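Local coordinates for protein pyruvate kinase (Cryptosporidium parvum, PDB 4DRS) that probably catalyses the last step of glycolysis, transferring the phosphoryl group of phosphoenolpyruvate to ADP to give pyruvate and ATP, at residues 449-460 with 467-477; 42-50 with 375-386. All coordinates share one frame; numbering follows the deposited sequence.

Contact 1 of 2, residues 449-460 with 467-477; sequences TIIACTAKPEVA and RGVKTYVLNSI. With SO4 (sulfate ion), chain D.
Strands 449-454 and 469-473 run parallel in the register Ile450-Val469 to Thr454-Val473, and six backbone hydrogen bonds join them, from Ile450 N to Gly468 O at one end to Leu474 N to Thr454 O at the other. On the face that carries Ile451, Cys453, Lys470 and Tyr472, the CG2 methyl of Ile451 lies over the Tyr472 ring, 3.8 Å from its centroid and 20° off the normal, a CH-pi contact displaced toward the CD1-CE1 side. With CG1 anti to the carbonyl carbon (chi1 -63°), the longer branch of Ile451 runs on toward the phenol end, and its CD1 stops 3.6 Å from Tyr472 OH. That hydroxyl is hydrogen-bonded to Glu494; Ala491 of helix 480-493 packs on both residues and Leu490 on Tyr472.

The two strands and the helix that begins at Pro457 form a beta-alpha-beta crossover at one margin of the C-terminal alpha/beta domain sheet, where 469-473 is the outermost strand. Returning along the opposite face, the helix sets Ala460 CB 3.7 Å from Val473 CG2 and 3.5 Å from Thr471 OG1. Before it, Thr454 OG1 accepts from Lys456 N in an ST turn. Farther along that face, Ile450 CD1 meets Val469 CG2 at 4.0 Å.

A sulfate, probably from the crystallisation liquor, sits beside the outer strand. Lys470 bends at its last torsion (chi4 73°), bringing NZ to 2.8 Å from sulfate O1, while Thr471 gives both N and OG1 to O4. Thr471 OG1 is also hydrogen-bonded to Thr103 OG1; Thr103 N and Lys464 NZ bind the sulfate too.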
loop_
_atom_site.group_PDB
_atom_site.type_symbol
_atom_site.label_atom_id
_atom_site.label_comp_id
_atom_site.label_asym_id
_atom_site.label_seq_id
_atom_site.Cartn_x
_atom_site.Cartn_y
_atom_site.Cartn_z
ATOM N N THR A 449 -22.071 -11.450 -9.440
ATOM C CA THR A 449 -23.334 -11.810 -8.811
ATOM C C THR A 449 -23.193 -13.178 -8.144
ATOM O O THR A 449 -22.554 -14.079 -8.694
ATOM C CB THR A 449 -24.493 -11.797 -9.837
ATOM O OG1 THR A 449 -24.847 -10.437 -10.127
ATOM C CG2 THR A 449 -25.728 -12.525 -9.305
ATOM N N ILE A 450 -23.763 -13.306 -6.947
ATOM C CA ILE A 450 -23.757 -14.562 -6.215
ATOM C C ILE A 450 -25.081 -15.284 -6.430
ATOM O O ILE A 450 -26.149 -14.747 -6.127
ATOM C CB ILE A 450 -23.547 -14.349 -4.700
ATOM C CG1 ILE A 450 -22.340 -13.450 -4.431
ATOM C CG2 ILE A 450 -23.393 -15.688 -3.982
ATOM C CD1 ILE A 450 -22.423 -12.721 -3.108
ATOM N N ILE A 451 -25.004 -16.506 -6.947
ATOM C CA ILE A 451 -26.191 -17.331 -7.140
ATOM C C ILE A 451 -26.217 -18.454 -6.110
ATOM O O ILE A 451 -25.350 -19.330 -6.115
ATOM C CB ILE A 451 -26.282 -17.883 -8.585
ATOM C CG1 ILE A 451 -26.417 -16.717 -9.575
ATOM C CG2 ILE A 451 -27.443 -18.862 -8.714
ATOM C CD1 ILE A 451 -26.602 -17.121 -11.022
ATOM N N ALA A 452 -27.209 -18.405 -5.224
ATOM C CA ALA A 452 -27.367 -19.393 -4.163
ATOM C C ALA A 452 -28.388 -20.459 -4.541
ATOM O O ALA A 452 -29.551 -20.142 -4.810
ATOM C CB ALA A 452 -27.772 -18.716 -2.864
ATOM N N CYS A 453 -27.945 -21.717 -4.548
ATOM C CA CYS A 453 -28.795 -22.851 -4.896
ATOM C C CYS A 453 -29.159 -23.651 -3.664
ATOM O O CYS A 453 -28.288 -24.174 -2.966
ATOM C CB CYS A 453 -28.100 -23.768 -5.896
ATOM S SG CYS A 453 -27.618 -22.950 -7.422
ATOM N N THR A 454 -30.458 -23.759 -3.416
ATOM C CA THR A 454 -30.963 -24.434 -2.233
ATOM C C THR A 454 -32.254 -25.171 -2.570
ATOM O O THR A 454 -32.915 -24.857 -3.563
ATOM C CB THR A 454 -31.177 -23.437 -1.064
ATOM O OG1 THR A 454 -31.615 -24.142 0.102
ATOM C CG2 THR A 454 -32.209 -22.364 -1.422
ATOM N N ALA A 455 -32.599 -26.153 -1.744
ATOM C CA ALA A 455 -33.852 -26.888 -1.896
ATOM C C ALA A 455 -34.928 -26.348 -0.958
ATOM O O ALA A 455 -36.090 -26.754 -1.034
ATOM C CB ALA A 455 -33.630 -28.374 -1.654
ATOM N N LYS A 456 -34.534 -25.431 -0.077
ATOM C CA LYS A 456 -35.436 -24.880 0.929
ATOM C C LYS A 456 -35.822 -23.444 0.574
ATOM O O LYS A 456 -34.978 -22.545 0.611
ATOM C CB LYS A 456 -34.802 -24.949 2.323
ATOM C CG LYS A 456 -34.342 -26.347 2.722
ATOM C CD LYS A 456 -33.647 -26.383 4.080
ATOM C CE LYS A 456 -34.631 -26.676 5.206
ATOM N NZ LYS A 456 -33.962 -27.112 6.468
ATOM N N PRO A 457 -37.102 -23.223 0.219
ATOM C CA PRO A 457 -37.571 -21.871 -0.117
ATOM C C PRO A 457 -37.349 -20.845 1.004
ATOM O O PRO A 457 -37.116 -19.667 0.716
ATOM C CB PRO A 457 -39.066 -22.070 -0.397
ATOM C CG PRO A 457 -39.196 -23.514 -0.767
ATOM C CD PRO A 457 -38.171 -24.231 0.068
ATOM N N GLU A 458 -37.404 -21.283 2.260
ATOM C CA GLU A 458 -37.198 -20.369 3.395
ATOM C C GLU A 458 -35.784 -19.781 3.390
ATOM O O GLU A 458 -35.597 -18.601 3.674
ATOM C CB GLU A 458 -37.561 -21.022 4.751
ATOM C CG GLU A 458 -36.631 -22.121 5.258
ATOM C CD GLU A 458 -35.430 -21.606 6.063
ATOM O OE1 GLU A 458 -35.345 -20.388 6.367
ATOM O OE2 GLU A 458 -34.558 -22.439 6.406
ATOM N N VAL A 459 -34.802 -20.614 3.043
ATOM C CA VAL A 459 -33.407 -20.186 2.913
ATOM C C VAL A 459 -33.276 -19.088 1.856
ATOM O O VAL A 459 -32.624 -18.072 2.092
ATOM C CB VAL A 459 -32.470 -21.378 2.600
ATOM C CG1 VAL A 459 -31.085 -20.904 2.171
ATOM C CG2 VAL A 459 -32.368 -22.300 3.809
ATOM N N ALA A 460 -33.915 -19.285 0.707
ATOM C CA ALA A 460 -33.907 -18.283 -0.356
ATOM C C ALA A 460 -34.490 -16.932 0.099
ATOM O O ALA A 460 -33.911 -15.881 -0.176
ATOM C CB ALA A 460 -34.631 -18.806 -1.586
ATOM N N ARG A 467 -26.563 -8.546 0.261
ATOM C CA ARG A 467 -26.172 -7.856 -0.967
ATOM C C ARG A 467 -25.631 -8.814 -2.028
ATOM O O ARG A 467 -24.818 -9.704 -1.729
ATOM C CB ARG A 467 -25.141 -6.764 -0.684
ATOM C CG ARG A 467 -24.880 -5.878 -1.891
ATOM C CD ARG A 467 -23.617 -5.052 -1.759
ATOM N NE ARG A 467 -23.849 -3.821 -1.019
ATOM C CZ ARG A 467 -23.091 -2.732 -1.113
ATOM N NH1 ARG A 467 -22.049 -2.708 -1.935
ATOM N NH2 ARG A 467 -23.383 -1.661 -0.388
ATOM N N GLY A 468 -26.109 -8.626 -3.257
ATOM C CA GLY A 468 -25.614 -9.340 -4.425
ATOM C C GLY A 468 -25.969 -10.812 -4.511
ATOM O O GLY A 468 -25.364 -11.547 -5.287
ATOM N N VAL A 469 -26.946 -11.250 -3.722
ATOM C CA VAL A 469 -27.345 -12.652 -3.725
ATOM C C VAL A 469 -28.656 -12.863 -4.484
ATOM O O VAL A 469 -29.699 -12.312 -4.130
ATOM C CB VAL A 469 -27.436 -13.238 -2.293
ATOM C CG1 VAL A 469 -27.813 -14.712 -2.334
ATOM C CG2 VAL A 469 -26.118 -13.062 -1.550
ATOM N N LYS A 470 -28.580 -13.651 -5.547
ATOM C CA LYS A 470 -29.761 -14.122 -6.253
ATOM C C LYS A 470 -29.901 -15.602 -5.915
ATOM O O LYS A 470 -28.895 -16.286 -5.718
ATOM C CB LYS A 470 -29.609 -13.901 -7.761
ATOM C CG LYS A 470 -30.778 -14.414 -8.593
ATOM C CD LYS A 470 -30.624 -14.083 -10.072
ATOM C CE LYS A 470 -31.835 -14.542 -10.876
ATOM N NZ LYS A 470 -33.057 -13.709 -10.666
ATOM N N THR A 471 -31.133 -16.098 -5.839
ATOM C CA THR A 471 -31.362 -17.479 -5.414
ATOM C C THR A 471 -32.087 -18.347 -6.450
ATOM O O THR A 471 -33.022 -17.896 -7.113
ATOM C CB THR A 471 -32.150 -17.533 -4.094
ATOM O OG1 THR A 471 -33.395 -16.844 -4.258
ATOM C CG2 THR A 471 -31.363 -16.890 -2.956
ATOM N N TYR A 472 -31.637 -19.593 -6.584
ATOM C CA TYR A 472 -32.360 -20.603 -7.353
ATOM C C TYR A 472 -32.866 -21.681 -6.407
ATOM O O TYR A 472 -32.070 -22.354 -5.747
ATOM C CB TYR A 472 -31.477 -21.246 -8.434
ATOM C CG TYR A 472 -31.028 -20.335 -9.570
ATOM C CD1 TYR A 472 -29.980 -20.719 -10.408
ATOM C CD2 TYR A 472 -31.643 -19.100 -9.811
ATOM C CE1 TYR A 472 -29.557 -19.909 -11.449
ATOM C CE2 TYR A 472 -31.222 -18.282 -10.851
ATOM C CZ TYR A 472 -30.178 -18.693 -11.663
ATOM O OH TYR A 472 -29.748 -17.899 -12.698
ATOM N N VAL A 473 -34.187 -21.827 -6.333
ATOM C CA VAL A 473 -34.807 -22.861 -5.511
ATOM C C VAL A 473 -34.993 -24.136 -6.331
ATOM O O VAL A 473 -35.570 -24.107 -7.421
ATOM C CB VAL A 473 -36.167 -22.410 -4.929
ATOM C CG1 VAL A 473 -36.766 -23.505 -4.057
ATOM C CG2 VAL A 473 -36.010 -21.123 -4.133
ATOM N N LEU A 474 -34.502 -25.251 -5.799
ATOM C CA LEU A 474 -34.549 -26.524 -6.509
ATOM C C LEU A 474 -35.327 -27.589 -5.740
ATOM O O LEU A 474 -35.544 -27.466 -4.531
ATOM C CB LEU A 474 -33.129 -27.011 -6.817
ATOM C CG LEU A 474 -32.268 -26.084 -7.686
ATOM C CD1 LEU A 474 -30.811 -26.514 -7.669
ATOM C CD2 LEU A 474 -32.789 -26.019 -9.116
ATOM N N ASN A 475 -35.759 -28.626 -6.458
ATOM C CA ASN A 475 -36.392 -29.791 -5.841
ATOM C C ASN A 475 -35.394 -30.573 -4.987
ATOM O O ASN A 475 -35.700 -30.965 -3.861
ATOM C CB ASN A 475 -37.044 -30.696 -6.904
ATOM C CG ASN A 475 -36.059 -31.171 -7.966
ATOM O OD1 ASN A 475 -35.361 -30.367 -8.595
ATOM N ND2 ASN A 475 -36.004 -32.487 -8.176
ATOM N N SER A 476 -34.194 -30.774 -5.528
ATOM C CA SER A 476 -33.125 -31.471 -4.822
ATOM C C SER A 476 -31.794 -30.746 -4.978
ATOM O O SER A 476 -31.589 -29.990 -5.931
ATOM C CB SER A 476 -32.997 -32.912 -5.316
ATOM O OG SER A 476 -31.926 -33.575 -4.666
ATOM N N ILE A 477 -30.890 -31.000 -4.040
ATOM C CA ILE A 477 -29.604 -30.319 -4.001
ATOM C C ILE A 477 -28.448 -31.325 -3.857
ATOM O O ILE A 477 -27.302 -30.952 -3.580
ATOM C CB ILE A 477 -29.620 -29.223 -2.897
ATOM C CG1 ILE A 477 -28.776 -28.017 -3.302
ATOM C CG2 ILE A 477 -29.292 -29.774 -1.510
ATOM C CD1 ILE A 477 -29.426 -27.152 -4.359
HETATM S S SO4 D . -34.007 -13.407 -7.032
HETATM O O1 SO4 D . -34.093 -14.380 -8.144
HETATM O O2 SO4 D . -33.069 -12.318 -7.385
HETATM O O3 SO4 D . -35.359 -12.836 -6.809
HETATM O O4 SO4 D . -33.527 -14.109 -5.817
#

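Contact 2 of 2, residues 42-50 with 375-386; sequences TQRKTQIIC and VNVMSRVCAQAE
Glu386 receives the loop 44-46 with both carboxylate oxygens. Its OE1 accepts from Lys45 N at 2.8 Å, and OE2 is gripped twice by Thr46, through the backbone N on the syn side and through OG1 at 2.6 Å, nearly along the C-O axis. Both amide donors stand about 25° out of the carboxylate plane, and three bonds in all fix the rotation of the buried group.

Arg44 lies along the helix over the two turns before Glu386, its CD 3.6 Å from Cys382 CB. A bend at chi3 (41°) turns the guanidinium so that NE donates to Ser379 OG at 2.8 Å, while NH1 reaches back in the guanidinium plane to Thr46 O. The arginine thus ties its own loop into shape as well as to the helix. Ile48 CD1 lies 3.7 Å above one face of the guanidinium, offset toward its rim, and also rests on Ser379.

Farther along the strand the contact becomes apolar: Ile48 CG2 meets Met378 CE at 3.5 Å, and Cys50 SG meets Val375 CG2 at 3.8 Å. Behind these, Val359 and Leu361 of the neighbouring strand support Met378, and Val352 touches Thr46. On its outer side the helix carries Arg380, which makes a salt bridge to Glu304 of a second subunit. Strand 47-51 and helix 371-386 are the first strand of the TIM barrel and the helix after its eighth strand, packed nearly antiparallel (159°) where the eight-stranded ring closes.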
loop_
_atom_site.group_PDB
_atom_site.type_symbol
_atom_site.label_atom_id
_atom_site.label_comp_id
_atom_site.label_asym_id
_atom_site.label_seq_id
_atom_site.Cartn_x
_atom_site.Cartn_y
_atom_site.Cartn_z
ATOM N N THR A 42 -24.797 -6.348 -15.964
ATOM C CA THR A 42 -24.448 -5.988 -14.555
ATOM C C THR A 42 -25.664 -5.476 -13.771
ATOM O O THR A 42 -26.005 -4.288 -13.811
ATOM C CB THR A 42 -23.255 -4.998 -14.483
ATOM O OG1 THR A 42 -23.096 -4.529 -13.136
ATOM C CG2 THR A 42 -23.450 -3.800 -15.427
ATOM N N GLN A 43 -26.315 -6.391 -13.059
ATOM C CA GLN A 43 -27.535 -6.072 -12.317
ATOM C C GLN A 43 -27.263 -5.582 -10.891
ATOM O O GLN A 43 -26.219 -5.874 -10.310
ATOM C CB GLN A 43 -28.494 -7.270 -12.310
ATOM C CG GLN A 43 -27.935 -8.533 -11.671
ATOM C CD GLN A 43 -29.004 -9.585 -11.430
ATOM O OE1 GLN A 43 -29.830 -9.865 -12.304
ATOM N NE2 GLN A 43 -28.991 -10.178 -10.238
ATOM N N ARG A 44 -28.221 -4.837 -10.347
ATOM C CA ARG A 44 -28.153 -4.282 -8.998
ATOM C C ARG A 44 -27.895 -5.338 -7.910
ATOM O O ARG A 44 -28.465 -6.432 -7.935
ATOM C CB ARG A 44 -29.440 -3.504 -8.707
ATOM C CG ARG A 44 -29.607 -3.047 -7.267
ATOM C CD ARG A 44 -30.956 -2.385 -7.035
ATOM N NE ARG A 44 -32.054 -3.078 -7.709
ATOM C CZ ARG A 44 -32.643 -4.183 -7.264
ATOM N NH1 ARG A 44 -32.251 -4.755 -6.135
ATOM N NH2 ARG A 44 -33.630 -4.716 -7.957
ATOM N N LYS A 45 -27.028 -4.994 -6.961
ATOM C CA LYS A 45 -26.655 -5.909 -5.877
ATOM C C LYS A 45 -27.382 -5.588 -4.579
ATOM O O LYS A 45 -27.814 -6.490 -3.861
ATOM C CB LYS A 45 -25.144 -5.885 -5.645
ATOM C CG LYS A 45 -24.342 -6.477 -6.784
ATOM C CD LYS A 45 -22.854 -6.267 -6.566
ATOM C CE LYS A 45 -22.062 -6.672 -7.793
ATOM N NZ LYS A 45 -22.387 -8.068 -8.204
ATOM N N THR A 46 -27.518 -4.300 -4.292
ATOM C CA THR A 46 -28.205 -3.851 -3.092
ATOM C C THR A 46 -29.677 -4.252 -3.131
ATOM O O THR A 46 -30.379 -4.003 -4.110
ATOM C CB THR A 46 -28.068 -2.333 -2.908
ATOM O OG1 THR A 46 -26.687 -1.972 -3.022
ATOM C CG2 THR A 46 -28.591 -1.898 -1.531
ATOM N N GLN A 47 -30.121 -4.893 -2.057
ATOM C CA GLN A 47 -31.492 -5.358 -1.949
ATOM C C GLN A 47 -32.425 -4.202 -1.611
ATOM O O GLN A 47 -32.016 -3.213 -0.996
ATOM C CB GLN A 47 -31.591 -6.458 -0.892
ATOM C CG GLN A 47 -30.641 -7.634 -1.103
ATOM C CD GLN A 47 -31.078 -8.593 -2.205
ATOM O OE1 GLN A 47 -32.018 -8.327 -2.960
ATOM N NE2 GLN A 47 -30.384 -9.727 -2.300
ATOM N N ILE A 48 -33.682 -4.331 -2.020
ATOM C CA ILE A 48 -34.669 -3.279 -1.809
ATOM C C ILE A 48 -35.849 -3.802 -1.007
ATOM O O ILE A 48 -36.502 -4.775 -1.400
ATOM C CB ILE A 48 -35.155 -2.669 -3.145
ATOM C CG1 ILE A 48 -34.018 -1.909 -3.834
ATOM C CG2 ILE A 48 -36.351 -1.753 -2.918
ATOM C CD1 ILE A 48 -34.360 -1.387 -5.215
ATOM N N ILE A 49 -36.101 -3.147 0.125
ATOM C CA ILE A 49 -37.272 -3.408 0.951
ATOM C C ILE A 49 -38.343 -2.350 0.669
ATOM O O ILE A 49 -38.046 -1.153 0.658
ATOM C CB ILE A 49 -36.921 -3.400 2.456
ATOM C CG1 ILE A 49 -35.846 -4.447 2.768
ATOM C CG2 ILE A 49 -38.171 -3.647 3.299
ATOM C CD1 ILE A 49 -35.398 -4.467 4.218
ATOM N N CYS A 50 -39.575 -2.798 0.433
ATOM C CA CYS A 50 -40.715 -1.891 0.245
ATOM C C CYS A 50 -41.749 -2.116 1.323
ATOM O O CYS A 50 -42.111 -3.255 1.616
ATOM C CB CYS A 50 -41.383 -2.091 -1.118
ATOM S SG CYS A 50 -40.307 -1.822 -2.535
ATOM N N VAL A 375 -39.497 3.072 -6.447
ATOM C CA VAL A 375 -38.727 1.830 -6.455
ATOM C C VAL A 375 -37.789 1.781 -7.655
ATOM O O VAL A 375 -36.606 1.464 -7.517
ATOM C CB VAL A 375 -39.642 0.587 -6.486
ATOM C CG1 VAL A 375 -38.824 -0.691 -6.380
ATOM C CG2 VAL A 375 -40.657 0.644 -5.362
ATOM N N ASN A 376 -38.332 2.103 -8.823
ATOM C CA ASN A 376 -37.587 2.056 -10.068
ATOM C C ASN A 376 -36.400 3.022 -10.065
ATOM O O ASN A 376 -35.290 2.658 -10.454
ATOM C CB ASN A 376 -38.523 2.329 -11.246
ATOM C CG ASN A 376 -37.890 1.990 -12.574
ATOM O OD1 ASN A 376 -37.205 2.817 -13.176
ATOM N ND2 ASN A 376 -38.111 0.766 -13.037
ATOM N N VAL A 377 -36.651 4.245 -9.610
ATOM C CA VAL A 377 -35.608 5.245 -9.396
ATOM C C VAL A 377 -34.540 4.736 -8.408
ATOM O O VAL A 377 -33.343 4.750 -8.717
ATOM C CB VAL A 377 -36.233 6.583 -8.922
ATOM C CG1 VAL A 377 -35.212 7.476 -8.225
ATOM C CG2 VAL A 377 -36.877 7.309 -10.097
ATOM N N MET A 378 -34.987 4.270 -7.243
ATOM C CA MET A 378 -34.089 3.777 -6.199
ATOM C C MET A 378 -33.202 2.647 -6.722
ATOM O O MET A 378 -32.000 2.615 -6.449
ATOM C CB MET A 378 -34.885 3.326 -4.965
ATOM C CG MET A 378 -34.045 3.192 -3.699
ATOM S SD MET A 378 -34.967 3.208 -2.139
ATOM C CE MET A 378 -35.623 1.543 -2.100
ATOM N N SER A 379 -33.806 1.740 -7.486
ATOM C CA SER A 379 -33.104 0.607 -8.077
ATOM C C SER A 379 -31.973 1.039 -9.014
ATOM O O SER A 379 -30.857 0.520 -8.930
ATOM C CB SER A 379 -34.093 -0.295 -8.820
ATOM O OG SER A 379 -33.429 -1.390 -9.419
ATOM N N ARG A 380 -32.273 1.993 -9.892
ATOM C CA ARG A 380 -31.303 2.503 -10.859
ATOM C C ARG A 380 -30.156 3.233 -10.156
ATOM O O ARG A 380 -28.988 3.056 -10.520
ATOM C CB ARG A 380 -31.992 3.422 -11.874
ATOM C CG ARG A 380 -33.245 2.828 -12.501
ATOM C CD ARG A 380 -33.151 2.661 -14.008
ATOM N NE ARG A 380 -33.127 3.952 -14.700
ATOM C CZ ARG A 380 -34.173 4.772 -14.836
ATOM N NH1 ARG A 380 -35.360 4.455 -14.326
ATOM N NH2 ARG A 380 -34.027 5.921 -15.486
ATOM N N VAL A 381 -30.497 4.032 -9.145
ATOM C CA VAL A 381 -29.501 4.707 -8.310
ATOM C C VAL A 381 -28.529 3.707 -7.686
ATOM O O VAL A 381 -27.313 3.896 -7.767
ATOM C CB VAL A 381 -30.150 5.570 -7.207
ATOM C CG1 VAL A 381 -29.103 6.053 -6.207
ATOM C CG2 VAL A 381 -30.876 6.754 -7.822
ATOM N N CYS A 382 -29.067 2.646 -7.080
ATOM C CA CYS A 382 -28.237 1.595 -6.486
ATOM C C CYS A 382 -27.243 1.032 -7.492
ATOM O O CYS A 382 -26.045 0.968 -7.211
ATOM C CB CYS A 382 -29.091 0.467 -5.911
ATOM S SG CYS A 382 -29.994 0.911 -4.415
ATOM N N ALA A 383 -27.751 0.650 -8.664
ATOM C CA ALA A 383 -26.928 0.097 -9.744
ATOM C C ALA A 383 -25.834 1.076 -10.164
ATOM O O ALA A 383 -24.692 0.686 -10.390
ATOM C CB ALA A 383 -27.798 -0.280 -10.937
ATOM N N GLN A 384 -26.195 2.351 -10.243
ATOM C CA GLN A 384 -25.257 3.402 -10.613
ATOM C C GLN A 384 -24.170 3.584 -9.547
ATOM O O GLN A 384 -22.990 3.706 -9.877
ATOM C CB GLN A 384 -26.019 4.704 -10.879
ATOM C CG GLN A 384 -25.420 5.596 -11.957
ATOM C CD GLN A 384 -25.138 4.881 -13.269
ATOM O OE1 GLN A 384 -25.965 4.123 -13.776
ATOM N NE2 GLN A 384 -23.961 5.132 -13.829
ATOM N N ALA A 385 -24.566 3.568 -8.274
ATOM C CA ALA A 385 -23.625 3.729 -7.156
ATOM C C ALA A 385 -22.643 2.566 -7.074
ATOM O O ALA A 385 -21.477 2.747 -6.721
ATOM C CB ALA A 385 -24.374 3.894 -5.842
ATOM N N GLU A 386 -23.123 1.379 -7.427
ATOM C CA GLU A 386 -22.295 0.174 -7.445
ATOM C C GLU A 386 -21.196 0.191 -8.523
ATOM O O GLU A 386 -20.201 -0.528 -8.404
ATOM C CB GLU A 386 -23.176 -1.077 -7.553
ATOM C CG GLU A 386 -23.900 -1.403 -6.253
ATOM C CD GLU A 386 -25.175 -2.224 -6.424
ATOM O OE1 GLU A 386 -25.412 -2.789 -7.511
ATOM O OE2 GLU A 386 -25.945 -2.312 -5.444
#

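The two contacts lie in different domains, the alpha/beta domain for 449-460 with 467-477 and the barrel for 42-50 with 375-386, their centres about 20 Å apart. They meet where Gly468 N comes within 2.8 Å of Lys45 O, a probable hydrogen bond, and where Gln47 NE2 probably donates to Val469 O, so the entry to the first barrel strand abuts the start of the outermost strand of the other sheet. Contact 1 is partly buried and held chiefly by backbone bonds between neighbouring strands. Contact 2, more fully buried, joins helix to strand and loop chiefly through side chains, with loop amides donating to the carboxylate at one end and apolar packing at the other.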